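Putative sugar ABC transport system, substrate-binding protein (Bordetella parapertussis, PDB 5IX8) probably binds a carbohydrate and serves as the solute-binding component of a sugar ABC transport system. Local coordinates at residues A[154-159]-A[281-286]; A[106-111]-A[120-125]; A[214-219]-A[226-231]; A[279-282]-A[287-290]. All blocks are in the same frame, centred on the assembly; numbering follows the deposited sequence.

Contact 1 (A[154-159]-A[281-286]); sequences WPRLRY and TRSVPY. With SO4 (sulfate ion), chain G; SO4 (sulfate ion), chain C.
The guanidinium groups of Arg156 and Arg282 approach each other, with NH2 of Arg156 4.2 Å from NH1 of Arg282. Arg156 NH2 sits at the edge of the Arg282 group, near its plane. In return, Arg282 NH1 lies oblique to the Arg156 group. A sulfate ion (chain C) lies at the edge of the Arg156 guanidinium, near its plane, and NH1 donates to sulfate O1 at 2.8 Å (153°). The bend at chi3 (78°) brings NH1 to this ion. Glu153 and Glu160 form salt bridges with the same guanidinium. In the helix behind, Arg158 lays one face of its guanidinium over Trp154 CE3.

The van der Waals part of the contact is small. Both methyls of Leu157 abut Ser283: CD2 is 3.6 Å from Ser283 OG and CD1 is 3.8 Å from Ser283 CB. The serine hydroxyl is hydrogen-bonded to Glu153, just before the helix.

The 281-286 loop is shaped from within. Thr281 OG1 accepts from Val284 N at 3.1 Å, an ST motif, and Pro285 centres an inverse gamma turn. A second sulfate (chain G) takes a bond from Arg282 N to its O4, at 2.8 Å. Both sulfates probably come from the crystallisation liquor.

Helix 154-168 packs with the lobe of the mixed sheet. The loop leads into strand 288-290 of the parallel sheet. The contact therefore bridges the two lobes of a periplasmic binding protein fold. Glu153 and Glu160 would offset the positive charge of Arg156 beside Arg282. Direct touch rests mainly on Leu157 against Ser283, while Arg156 is bonded to the glutamates instead.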
loop_
_atom_site.group_PDB
_atom_site.type_symbol
_atom_site.label_atom_id
_atom_site.label_comp_id
_atom_site.label_asym_id
_atom_site.label_seq_id
_atom_site.Cartn_x
_atom_site.Cartn_y
_atom_site.Cartn_z
ATOM N N TRP A 154 1.531 0.502 -9.313
ATOM C CA TRP A 154 2.387 0.029 -8.228
ATOM C C TRP A 154 2.613 -1.485 -8.229
ATOM O O TRP A 154 3.699 -1.904 -7.826
ATOM C CB TRP A 154 1.863 0.520 -6.855
ATOM C CG TRP A 154 0.422 0.199 -6.527
ATOM C CD1 TRP A 154 -0.680 0.942 -6.858
ATOM C CD2 TRP A 154 -0.060 -0.959 -5.837
ATOM N NE1 TRP A 154 -1.832 0.314 -6.410
ATOM C CE2 TRP A 154 -1.480 -0.860 -5.794
ATOM C CE3 TRP A 154 0.558 -2.088 -5.298
ATOM C CZ2 TRP A 154 -2.275 -1.813 -5.178
ATOM C CZ3 TRP A 154 -0.240 -3.053 -4.692
ATOM C CH2 TRP A 154 -1.639 -2.909 -4.640
ATOM N N PRO A 155 1.680 -2.337 -8.674
ATOM C CA PRO A 155 2.027 -3.768 -8.752
ATOM C C PRO A 155 3.134 -4.003 -9.753
ATOM O O PRO A 155 4.003 -4.849 -9.533
ATOM C CB PRO A 155 0.703 -4.443 -9.191
ATOM C CG PRO A 155 -0.390 -3.480 -8.645
ATOM C CD PRO A 155 0.256 -2.131 -8.991
ATOM N N ARG A 156 3.122 -3.262 -10.862
ATOM C CA ARG A 156 4.206 -3.400 -11.830
ATOM C C ARG A 156 5.535 -2.946 -11.229
ATOM O O ARG A 156 6.576 -3.591 -11.451
ATOM C CB ARG A 156 3.882 -2.613 -13.108
ATOM C CG ARG A 156 4.869 -2.954 -14.230
ATOM C CD ARG A 156 4.792 -2.017 -15.425
ATOM N NE ARG A 156 5.457 -0.766 -15.139
ATOM C CZ ARG A 156 4.830 0.380 -14.855
ATOM N NH1 ARG A 156 3.505 0.477 -14.961
ATOM N NH2 ARG A 156 5.541 1.464 -14.545
ATOM N N LEU A 157 5.525 -1.840 -10.466
ATOM C CA LEU A 157 6.755 -1.375 -9.836
ATOM C C LEU A 157 7.304 -2.421 -8.874
ATOM O O LEU A 157 8.514 -2.700 -8.866
ATOM C CB LEU A 157 6.529 -0.043 -9.100
ATOM C CG LEU A 157 6.093 1.133 -9.995
ATOM C CD1 LEU A 157 5.764 2.337 -9.138
ATOM C CD2 LEU A 157 7.165 1.516 -11.016
ATOM N N ARG A 158 6.429 -3.025 -8.066
ATOM C CA ARG A 158 6.881 -4.077 -7.154
ATOM C C ARG A 158 7.464 -5.251 -7.912
ATOM O O ARG A 158 8.503 -5.804 -7.516
ATOM C CB ARG A 158 5.737 -4.550 -6.281
ATOM C CG ARG A 158 5.277 -3.430 -5.347
ATOM C CD ARG A 158 4.118 -3.842 -4.435
ATOM N NE ARG A 158 3.709 -2.670 -3.676
ATOM C CZ ARG A 158 2.928 -2.675 -2.601
ATOM N NH1 ARG A 158 2.485 -3.823 -2.078
ATOM N NH2 ARG A 158 2.619 -1.512 -2.029
ATOM N N TYR A 159 6.790 -5.666 -8.989
ATOM C CA TYR A 159 7.312 -6.741 -9.824
ATOM C C TYR A 159 8.678 -6.387 -10.401
ATOM O O TYR A 159 9.608 -7.199 -10.375
ATOM C CB TYR A 159 6.313 -7.041 -10.937
ATOM C CG TYR A 159 6.861 -7.914 -12.021
ATOM C CD1 TYR A 159 7.280 -9.212 -11.762
ATOM C CD2 TYR A 159 6.953 -7.428 -13.334
ATOM C CE1 TYR A 159 7.783 -10.002 -12.782
ATOM C CE2 TYR A 159 7.436 -8.233 -14.363
ATOM C CZ TYR A 159 7.846 -9.521 -14.072
ATOM O OH TYR A 159 8.340 -10.302 -15.101
ATOM N N THR A 281 8.696 11.768 -9.266
ATOM C CA THR A 281 9.328 10.729 -10.079
ATOM C C THR A 281 8.427 10.415 -11.262
ATOM O O THR A 281 7.322 10.933 -11.363
ATOM C CB THR A 281 9.583 9.454 -9.285
ATOM O OG1 THR A 281 8.320 8.893 -8.912
ATOM C CG2 THR A 281 10.398 9.750 -8.058
ATOM N N ARG A 282 8.904 9.533 -12.144
ATOM C CA ARG A 282 8.095 9.152 -13.304
ATOM C C ARG A 282 6.729 8.633 -12.887
ATOM O O ARG A 282 5.701 9.042 -13.454
ATOM C CB ARG A 282 8.819 8.110 -14.151
ATOM C CG ARG A 282 8.021 7.689 -15.377
ATOM C CD ARG A 282 8.767 6.653 -16.214
ATOM N NE ARG A 282 8.084 6.510 -17.507
ATOM C CZ ARG A 282 7.029 5.722 -17.712
ATOM N NH1 ARG A 282 6.586 4.935 -16.730
ATOM N NH2 ARG A 282 6.425 5.704 -18.903
ATOM N N SER A 283 6.692 7.707 -11.913
ATOM C CA SER A 283 5.431 7.095 -11.496
ATOM C C SER A 283 4.684 7.900 -10.451
ATOM O O SER A 283 3.475 7.673 -10.264
ATOM C CB SER A 283 5.677 5.695 -10.930
ATOM O OG SER A 283 6.135 4.840 -11.970
ATOM N N VAL A 284 5.379 8.787 -9.734
ATOM C CA VAL A 284 4.765 9.540 -8.640
ATOM C C VAL A 284 4.972 11.017 -8.952
ATOM O O VAL A 284 5.923 11.629 -8.447
ATOM C CB VAL A 284 5.347 9.140 -7.277
ATOM C CG1 VAL A 284 4.545 9.794 -6.163
ATOM C CG2 VAL A 284 5.274 7.619 -7.126
ATOM N N PRO A 285 4.148 11.630 -9.799
ATOM C CA PRO A 285 4.504 12.931 -10.387
ATOM C C PRO A 285 4.144 14.118 -9.514
ATOM O O PRO A 285 3.553 15.095 -9.981
ATOM C CB PRO A 285 3.717 12.938 -11.701
ATOM C CG PRO A 285 2.451 12.135 -11.335
ATOM C CD PRO A 285 2.951 11.029 -10.422
ATOM N N TYR A 286 4.543 14.064 -8.249
ATOM C CA TYR A 286 4.270 15.121 -7.283
ATOM C C TYR A 286 5.209 14.940 -6.105
ATOM O O TYR A 286 5.763 13.853 -5.907
ATOM C CB TYR A 286 2.785 15.089 -6.813
ATOM C CG TYR A 286 2.247 13.694 -6.588
ATOM C CD1 TYR A 286 2.423 13.032 -5.358
ATOM C CD2 TYR A 286 1.543 13.029 -7.605
ATOM C CE1 TYR A 286 1.920 11.740 -5.167
ATOM C CE2 TYR A 286 1.045 11.733 -7.414
ATOM C CZ TYR A 286 1.221 11.100 -6.199
ATOM O OH TYR A 286 0.724 9.807 -6.034
HETATM S S SO4 G . 12.452 7.762 -11.918
HETATM O O1 SO4 G . 13.548 7.601 -12.884
HETATM O O2 SO4 G . 12.981 7.850 -10.550
HETATM O O3 SO4 G . 11.581 6.593 -12.067
HETATM O O4 SO4 G . 11.683 8.965 -12.210
HETATM S S SO4 C . 0.399 -1.532 -15.352
HETATM O O1 SO4 C . 1.537 -1.104 -16.147
HETATM O O2 SO4 C . -0.074 -0.498 -14.444
HETATM O O3 SO4 C . 0.722 -2.740 -14.572
HETATM O O4 SO4 C . -0.677 -1.910 -16.277
#

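Contact 2 (A[106-111]-A[120-125])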
loop_
_atom_site.group_PDB
_atom_site.type_symbol
_atom_site.label_atom_id
_atom_site.label_comp_id
_atom_site.label_asym_id
_atom_site.label_seq_id
_atom_site.Cartn_x
_atom_site.Cartn_y
_atom_site.Cartn_z
ATOM N N GLY A 106 -0.758 6.442 0.201
ATOM C CA GLY A 106 -0.430 5.021 0.139
ATOM C C GLY A 106 0.083 4.472 -1.179
ATOM O O GLY A 106 1.010 3.661 -1.187
ATOM N N ILE A 107 -0.533 4.864 -2.288
ATOM C CA ILE A 107 -0.176 4.337 -3.608
ATOM C C ILE A 107 -0.170 5.472 -4.623
ATOM O O ILE A 107 -0.860 6.485 -4.456
ATOM C CB ILE A 107 -1.161 3.243 -4.055
ATOM C CG1 ILE A 107 -2.602 3.673 -3.698
ATOM C CG2 ILE A 107 -0.794 1.911 -3.366
ATOM C CD1 ILE A 107 -3.651 2.966 -4.526
ATOM N N PRO A 108 0.623 5.325 -5.701
ATOM C CA PRO A 108 0.741 6.410 -6.688
ATOM C C PRO A 108 -0.559 6.650 -7.458
ATOM O O PRO A 108 -1.332 5.723 -7.727
ATOM C CB PRO A 108 1.809 5.898 -7.661
ATOM C CG PRO A 108 2.476 4.779 -7.007
ATOM C CD PRO A 108 1.509 4.189 -6.010
ATOM N N VAL A 109 -0.780 7.907 -7.852
ATOM C CA VAL A 109 -1.838 8.224 -8.803
ATOM C C VAL A 109 -1.237 9.050 -9.943
ATOM O O VAL A 109 -0.302 9.847 -9.752
ATOM C CB VAL A 109 -3.027 8.940 -8.102
ATOM C CG1 VAL A 109 -2.609 10.259 -7.497
ATOM C CG2 VAL A 109 -4.219 9.109 -9.028
ATOM N N ASN A 110 -1.782 8.857 -11.148
ATOM C CA ASN A 110 -1.236 9.475 -12.355
ATOM C C ASN A 110 -1.825 10.870 -12.564
ATOM O O ASN A 110 -2.616 11.121 -13.479
ATOM C CB ASN A 110 -1.525 8.576 -13.546
ATOM C CG ASN A 110 -0.690 8.913 -14.738
ATOM O OD1 ASN A 110 0.322 9.620 -14.642
ATOM N ND2 ASN A 110 -1.120 8.429 -15.891
ATOM N N SER A 111 -1.418 11.798 -11.708
ATOM C CA SER A 111 -1.840 13.189 -11.870
ATOM C C SER A 111 -0.766 14.095 -11.302
ATOM O O SER A 111 -0.461 14.008 -10.111
ATOM C CB SER A 111 -3.174 13.462 -11.169
ATOM O OG SER A 111 -3.450 14.847 -11.144
ATOM N N GLN A 120 4.922 4.892 -0.033
ATOM C CA GLN A 120 6.208 4.209 0.037
ATOM C C GLN A 120 6.697 3.967 -1.376
ATOM O O GLN A 120 5.949 4.129 -2.345
ATOM C CB GLN A 120 6.138 2.869 0.781
ATOM C CG GLN A 120 6.062 2.971 2.289
ATOM C CD GLN A 120 6.114 1.605 2.962
ATOM O OE1 GLN A 120 5.413 0.694 2.569
ATOM N NE2 GLN A 120 6.961 1.463 3.956
ATOM N N ASP A 121 7.959 3.552 -1.483
ATOM C CA ASP A 121 8.603 3.317 -2.773
ATOM C C ASP A 121 8.270 1.895 -3.215
ATOM O O ASP A 121 8.855 0.931 -2.724
ATOM C CB ASP A 121 10.111 3.514 -2.624
ATOM C CG ASP A 121 10.855 3.429 -3.923
ATOM O OD1 ASP A 121 10.387 2.743 -4.858
ATOM O OD2 ASP A 121 11.936 4.063 -4.009
ATOM N N ASP A 122 7.341 1.753 -4.164
ATOM C CA ASP A 122 6.886 0.425 -4.565
ATOM C C ASP A 122 7.991 -0.394 -5.236
ATOM O O ASP A 122 8.095 -1.604 -4.991
ATOM C CB ASP A 122 5.655 0.547 -5.460
ATOM C CG ASP A 122 4.420 0.955 -4.657
ATOM O OD1 ASP A 122 3.908 0.149 -3.830
ATOM O OD2 ASP A 122 3.998 2.118 -4.797
ATOM N N THR A 123 8.867 0.240 -6.023
ATOM C CA THR A 123 9.985 -0.522 -6.567
ATOM C C THR A 123 10.850 -1.109 -5.452
ATOM O O THR A 123 11.322 -2.262 -5.556
ATOM C CB THR A 123 10.831 0.362 -7.483
ATOM O OG1 THR A 123 9.992 0.905 -8.506
ATOM C CG2 THR A 123 11.942 -0.477 -8.119
ATOM N N LEU A 124 11.069 -0.341 -4.379
ATOM C CA LEU A 124 11.955 -0.805 -3.313
ATOM C C LEU A 124 11.283 -1.890 -2.469
ATOM O O LEU A 124 11.966 -2.777 -1.936
ATOM C CB LEU A 124 12.394 0.374 -2.455
ATOM C CG LEU A 124 13.406 0.090 -1.354
ATOM C CD1 LEU A 124 14.650 -0.637 -1.856
ATOM C CD2 LEU A 124 13.790 1.436 -0.761
ATOM N N ILE A 125 9.952 -1.855 -2.363
ATOM C CA ILE A 125 9.240 -2.973 -1.752
ATOM C C ILE A 125 9.589 -4.269 -2.489
ATOM O O ILE A 125 9.893 -5.301 -1.875
ATOM C CB ILE A 125 7.720 -2.705 -1.761
ATOM C CG1 ILE A 125 7.376 -1.640 -0.712
ATOM C CG2 ILE A 125 6.965 -4.003 -1.487
ATOM C CD1 ILE A 125 5.914 -1.293 -0.674
HETATM O O HOH W 1 2.854 1.909 -1.907
#
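Pro108 and Asp122 meet where the chain passes from one lobe of the periplasmic binding protein fold to the other. Gly106, two residues before the proline, follows strand 101-105 of the parallel sheet. Residues 120-121 lead from strand 116-119 into helix 122-135, which precedes the first strand of the mixed sheet. This is one of the interlobe crossings of the fold.

Water carries the polar link. One water donates to Gly106 O at 2.6 Å and to Asp122 OD1 at 2.8 Å. OD1 is also in a salt bridge with Arg158 of helix 154-168, so this oxygen is gripped by two partners. Trp154 touches the same aspartate.

Van der Waals contact comes from the other carboxylate oxygen. Asp122 OD2 meets the proline ring of Pro108, 3.5 Å from CD and 3.8 Å from CG. The two side chains come from opposite directions. Asp122 places CG beside its own backbone N (chi1 -73°), which aims the carboxylate at the loop.

Backbone groups lie alongside without joining directly. Gly106 O and Gln120 N are 4.3 Å apart, and Gln120 N is buried with no partner in the model. Gly106 itself is backbone-bonded to Val118, continuing the parallel pairing of the two strands.

Capping organises the start of the helix. Asp121 is the N-cap, and its OD1 accepts from Leu124 N at 3.2 Å (153°). The donor comes from above the carboxylate, 68° out of its plane.

Contact 3 (A[214-219]-A[226-231])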
loop_
_atom_site.group_PDB
_atom_site.type_symbol
_atom_site.label_atom_id
_atom_site.label_comp_id
_atom_site.label_asym_id
_atom_site.label_seq_id
_atom_site.Cartn_x
_atom_site.Cartn_y
_atom_site.Cartn_z
ATOM N N GLY A 214 -4.090 -16.187 -0.555
ATOM C CA GLY A 214 -4.607 -17.131 -1.535
ATOM C C GLY A 214 -3.527 -18.088 -2.004
ATOM O O GLY A 214 -3.784 -19.281 -2.209
ATOM N N ALA A 215 -2.299 -17.579 -2.170
ATOM C CA ALA A 215 -1.202 -18.449 -2.578
ATOM C C ALA A 215 -0.955 -19.529 -1.530
ATOM O O ALA A 215 -0.749 -20.703 -1.869
ATOM C CB ALA A 215 0.070 -17.628 -2.831
ATOM N N VAL A 216 -0.988 -19.151 -0.248
ATOM C CA VAL A 216 -0.813 -20.127 0.825
ATOM C C VAL A 216 -1.941 -21.151 0.806
ATOM O O VAL A 216 -1.699 -22.353 0.988
ATOM C CB VAL A 216 -0.705 -19.413 2.185
ATOM C CG1 VAL A 216 -0.831 -20.402 3.369
ATOM C CG2 VAL A 216 0.618 -18.653 2.282
ATOM N N ARG A 217 -3.189 -20.715 0.557
ATOM C CA ARG A 217 -4.280 -21.701 0.491
ATOM C C ARG A 217 -4.036 -22.686 -0.641
ATOM O O ARG A 217 -4.263 -23.890 -0.484
ATOM C CB ARG A 217 -5.662 -21.059 0.276
ATOM C CG ARG A 217 -6.213 -20.168 1.391
ATOM C CD ARG A 217 -7.689 -19.750 1.067
ATOM N NE ARG A 217 -8.695 -20.782 1.333
ATOM C CZ ARG A 217 -9.930 -20.820 0.807
ATOM N NH1 ARG A 217 -10.307 -19.923 -0.073
ATOM N NH2 ARG A 217 -10.799 -21.797 1.139
ATOM N N ALA A 218 -3.586 -22.184 -1.794
ATOM C CA ALA A 218 -3.293 -23.057 -2.932
ATOM C C ALA A 218 -2.158 -24.018 -2.617
ATOM O O ALA A 218 -2.225 -25.202 -2.981
ATOM C CB ALA A 218 -2.957 -22.232 -4.183
ATOM N N ALA A 219 -1.094 -23.519 -1.982
ATOM C CA ALA A 219 0.040 -24.366 -1.634
ATOM C C ALA A 219 -0.387 -25.442 -0.650
ATOM O O ALA A 219 0.010 -26.607 -0.784
ATOM C CB ALA A 219 1.170 -23.506 -1.044
ATOM N N VAL A 226 6.025 -24.737 -0.969
ATOM C CA VAL A 226 6.595 -23.492 -1.471
ATOM C C VAL A 226 6.588 -22.456 -0.361
ATOM O O VAL A 226 5.718 -22.466 0.524
ATOM C CB VAL A 226 5.841 -22.975 -2.709
ATOM C CG1 VAL A 226 6.036 -23.930 -3.893
ATOM C CG2 VAL A 226 4.340 -22.763 -2.402
ATOM N N LYS A 227 7.547 -21.532 -0.440
ATOM C CA LYS A 227 7.627 -20.397 0.469
ATOM C C LYS A 227 7.076 -19.184 -0.250
ATOM O O LYS A 227 7.432 -18.937 -1.407
ATOM C CB LYS A 227 9.065 -20.126 0.920
ATOM C CG LYS A 227 9.663 -21.287 1.679
ATOM C CD LYS A 227 11.133 -21.044 1.960
ATOM C CE LYS A 227 11.638 -22.087 2.930
ATOM N NZ LYS A 227 10.783 -22.026 4.166
ATOM N N VAL A 228 6.233 -18.424 0.434
ATOM C CA VAL A 228 5.518 -17.303 -0.175
ATOM C C VAL A 228 6.114 -15.996 0.327
ATOM O O VAL A 228 6.478 -15.880 1.504
ATOM C CB VAL A 228 4.003 -17.392 0.113
ATOM C CG1 VAL A 228 3.256 -16.182 -0.474
ATOM C CG2 VAL A 228 3.469 -18.711 -0.448
ATOM N N LEU A 229 6.276 -15.045 -0.591
ATOM C CA LEU A 229 6.649 -13.671 -0.295
ATOM C C LEU A 229 5.444 -12.805 -0.558
ATOM O O LEU A 229 4.734 -13.006 -1.554
ATOM C CB LEU A 229 7.806 -13.201 -1.184
ATOM C CG LEU A 229 9.106 -13.971 -0.924
ATOM C CD1 LEU A 229 9.276 -15.093 -1.900
ATOM C CD2 LEU A 229 10.301 -13.039 -0.949
ATOM N N THR A 230 5.223 -11.829 0.312
ATOM C CA THR A 230 4.073 -10.970 0.132
ATOM C C THR A 230 4.330 -9.651 0.850
ATOM O O THR A 230 5.446 -9.364 1.294
ATOM C CB THR A 230 2.818 -11.693 0.638
ATOM O OG1 THR A 230 1.632 -11.005 0.206
ATOM C CG2 THR A 230 2.832 -11.786 2.145
ATOM N N SER A 231 3.283 -8.827 0.938
ATOM C CA SER A 231 3.427 -7.501 1.497
ATOM C C SER A 231 2.175 -7.150 2.281
ATOM O O SER A 231 1.081 -7.600 1.946
ATOM C CB SER A 231 3.692 -6.489 0.376
ATOM O OG SER A 231 3.987 -5.216 0.925
#
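Val216 and Val228 mark one point where helix and strand run close, with CA atoms 7.0 Å apart. Ala219 and Val226, just before the strand, mark the other, at 6.6 Å between CA atoms. The two segments belong to a beta-alpha-beta unit: strand 201-205, helix 209-221, strand 227-231. The backbone of 227-231 is bonded to strand 201-205 through Lys227 and Leu229. Through Val228 it is bonded to Arg245 and Leu247. It is thus an inner strand of the mixed sheet, with the helix lying over one of its faces.

On the helix, Ala215, Val216 and Ala219 form the stripe that meets the strand. On the strand side, Val226 and Val228 answer it, while the intervening Lys227 points away. This follows the alternation of an extended chain.

All the touching groups are apolar. Ala215 CB lies 4.2 Å from Val228 CG1. The other branch of Val228, CG2, meets Val216 CG2 at 3.9 Å, and these two side chains cross obliquely. Val228 thus divides its methyls between two neighbouring helix residues. Its CG1 is anti to the backbone N (chi1 178°), which leaves CG2 beside that nitrogen to face Val216.

The surroundings continue the same core. Leu246 touches both Val216 and Val228, Val204 touches Ala215 and Val226, and Thr191 of helix 184-197 backs Ala215. The small side chains of Ala215 and Ala219 are consistent with the close approach of the helix. At the end of the contact, Ala219 CB rests on Val226 CG2 at 3.5 Å, the tightest approach between the two segments.

Contact 4 (A[279-282]-A[287-290]); sequences KPTR and PHFN. With SO4 (sulfate ion), chain G.
His288 reaches from strand 288-290 to the backbone of Lys279. At CB, chi1 of 59° sets CG between the backbone N and the carbonyl carbon, and the ring swings toward 279-282. ND1 is hydrogen-bonded to Tyr286 O, just before the strand, which fixes the rotation of the ring. CE1 makes the main approach to the other segment, 3.3 Å from Lys279 O, which lies oblique to the ring. Thr281 CG2 comes to the ring edge, 4.0 Å from CE1, and the two side chains cross at about a right angle. Pro280 CA is at the same edge, 4.4 Å from CE1. On the CD2 side, Asn290 OD1 lies in the ring plane.

Two prolines close the other end. Pro280 CG stands 3.9 Å from Pro287 N and 4.3 Å from Pro287 CD. There the backbones are nearest, with 5.0 Å between the CA atoms of Lys279 and Pro287.

The strand is the outermost of the parallel sheet. Pro287 and Phe289 have backbone bonds to strand 116-119, and His288 has one to Asp278. The loop 279-282 therefore folds back along a sheet edge at the protein surface.

The bond to a carbonyl implies that ND1 carries a proton. The adjacent CE1 then turns a somewhat polarised C-H region toward Lys279 O, probably a mild electrostatic attraction in an otherwise van der Waals contact.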
loop_
_atom_site.group_PDB
_atom_site.type_symbol
_atom_site.label_atom_id
_atom_site.label_comp_id
_atom_site.label_asym_id
_atom_site.label_seq_id
_atom_site.Cartn_x
_atom_site.Cartn_y
_atom_site.Cartn_z
ATOM N N LYS A 279 11.360 14.594 -4.458
ATOM C CA LYS A 279 10.966 15.197 -5.730
ATOM C C LYS A 279 10.051 14.264 -6.512
ATOM O O LYS A 279 10.101 13.051 -6.332
ATOM C CB LYS A 279 12.199 15.494 -6.574
ATOM C CG LYS A 279 13.086 16.515 -5.895
ATOM C CD LYS A 279 14.396 16.701 -6.631
ATOM C CE LYS A 279 14.197 17.216 -8.017
ATOM N NZ LYS A 279 15.558 17.488 -8.545
ATOM N N PRO A 280 9.215 14.809 -7.399
ATOM C CA PRO A 280 8.409 13.954 -8.287
ATOM C C PRO A 280 9.274 12.939 -9.019
ATOM O O PRO A 280 10.439 13.209 -9.346
ATOM C CB PRO A 280 7.794 14.955 -9.269
ATOM C CG PRO A 280 7.696 16.195 -8.491
ATOM C CD PRO A 280 8.919 16.238 -7.610
ATOM N N THR A 281 8.696 11.768 -9.266
ATOM C CA THR A 281 9.328 10.729 -10.079
ATOM C C THR A 281 8.427 10.415 -11.262
ATOM O O THR A 281 7.322 10.933 -11.363
ATOM C CB THR A 281 9.583 9.454 -9.285
ATOM O OG1 THR A 281 8.320 8.893 -8.912
ATOM C CG2 THR A 281 10.398 9.750 -8.058
ATOM N N ARG A 282 8.904 9.533 -12.144
ATOM C CA ARG A 282 8.095 9.152 -13.304
ATOM C C ARG A 282 6.729 8.633 -12.887
ATOM O O ARG A 282 5.701 9.042 -13.454
ATOM C CB ARG A 282 8.819 8.110 -14.151
ATOM C CG ARG A 282 8.021 7.689 -15.377
ATOM C CD ARG A 282 8.767 6.653 -16.214
ATOM N NE ARG A 282 8.084 6.510 -17.507
ATOM C CZ ARG A 282 7.029 5.722 -17.712
ATOM N NH1 ARG A 282 6.586 4.935 -16.730
ATOM N NH2 ARG A 282 6.425 5.704 -18.903
ATOM N N PRO A 287 5.426 15.988 -5.320
ATOM C CA PRO A 287 6.256 15.847 -4.113
ATOM C C PRO A 287 5.632 14.841 -3.167
ATOM O O PRO A 287 4.416 14.808 -3.011
ATOM C CB PRO A 287 6.225 17.247 -3.501
ATOM C CG PRO A 287 5.830 18.147 -4.646
ATOM C CD PRO A 287 4.874 17.350 -5.455
ATOM N N HIS A 288 6.464 13.997 -2.547
ATOM C CA HIS A 288 5.865 12.931 -1.759
ATOM C C HIS A 288 6.865 12.428 -0.738
ATOM O O HIS A 288 8.080 12.434 -0.983
ATOM C CB HIS A 288 5.395 11.769 -2.648
ATOM C CG HIS A 288 6.476 11.134 -3.452
ATOM N ND1 HIS A 288 6.985 11.710 -4.602
ATOM C CD2 HIS A 288 7.127 9.950 -3.297
ATOM C CE1 HIS A 288 7.924 10.918 -5.103
ATOM N NE2 HIS A 288 8.040 9.853 -4.326
ATOM N N PHE A 289 6.343 12.005 0.418
ATOM C CA PHE A 289 7.165 11.361 1.435
ATOM C C PHE A 289 7.031 9.866 1.279
ATOM O O PHE A 289 5.909 9.354 1.169
ATOM C CB PHE A 289 6.741 11.757 2.854
ATOM C CG PHE A 289 7.597 11.127 3.928
ATOM C CD1 PHE A 289 8.887 11.596 4.164
ATOM C CD2 PHE A 289 7.117 10.055 4.686
ATOM C CE1 PHE A 289 9.686 11.009 5.136
ATOM C CE2 PHE A 289 7.913 9.445 5.650
ATOM C CZ PHE A 289 9.203 9.926 5.880
ATOM N N ASN A 290 8.158 9.165 1.305
ATOM C CA ASN A 290 8.152 7.704 1.284
ATOM C C ASN A 290 8.528 7.206 2.663
ATOM O O ASN A 290 9.643 7.469 3.115
ATOM C CB ASN A 290 9.157 7.152 0.270
ATOM C CG ASN A 290 8.680 7.277 -1.189
ATOM O OD1 ASN A 290 7.524 7.064 -1.493
ATOM N ND2 ASN A 290 9.594 7.630 -2.087
HETATM S S SO4 G . 12.452 7.762 -11.918
HETATM O O1 SO4 G . 13.548 7.601 -12.884
HETATM O O2 SO4 G . 12.981 7.850 -10.550
HETATM O O3 SO4 G . 11.581 6.593 -12.067
HETATM O O4 SO4 G . 11.683 8.965 -12.210
#

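Contacts 2 and 3 are buried, contact 1 is partly buried and contact 4 lies at the surface. Contact 3 is wholly apolar and sits inside the mixed-sheet lobe, its centre about 31 Å from that of contact 4 on the parallel-sheet lobe. Contacts 1 and 2 are interlobe. Contact 1 joins van der Waals touch to nearby charged groups, and contact 2 joins a water bridge to a carboxylate on a proline ring. Their helices, 154-168 and 122-135, pack together, and Tyr286 OH is probably hydrogen-bonded to Val109 N. Contacts 1 and 4 share Thr281 and Arg282 and touch the same sulfate. Contact 4 also meets contact 2, where Asn290 packs on Gln120.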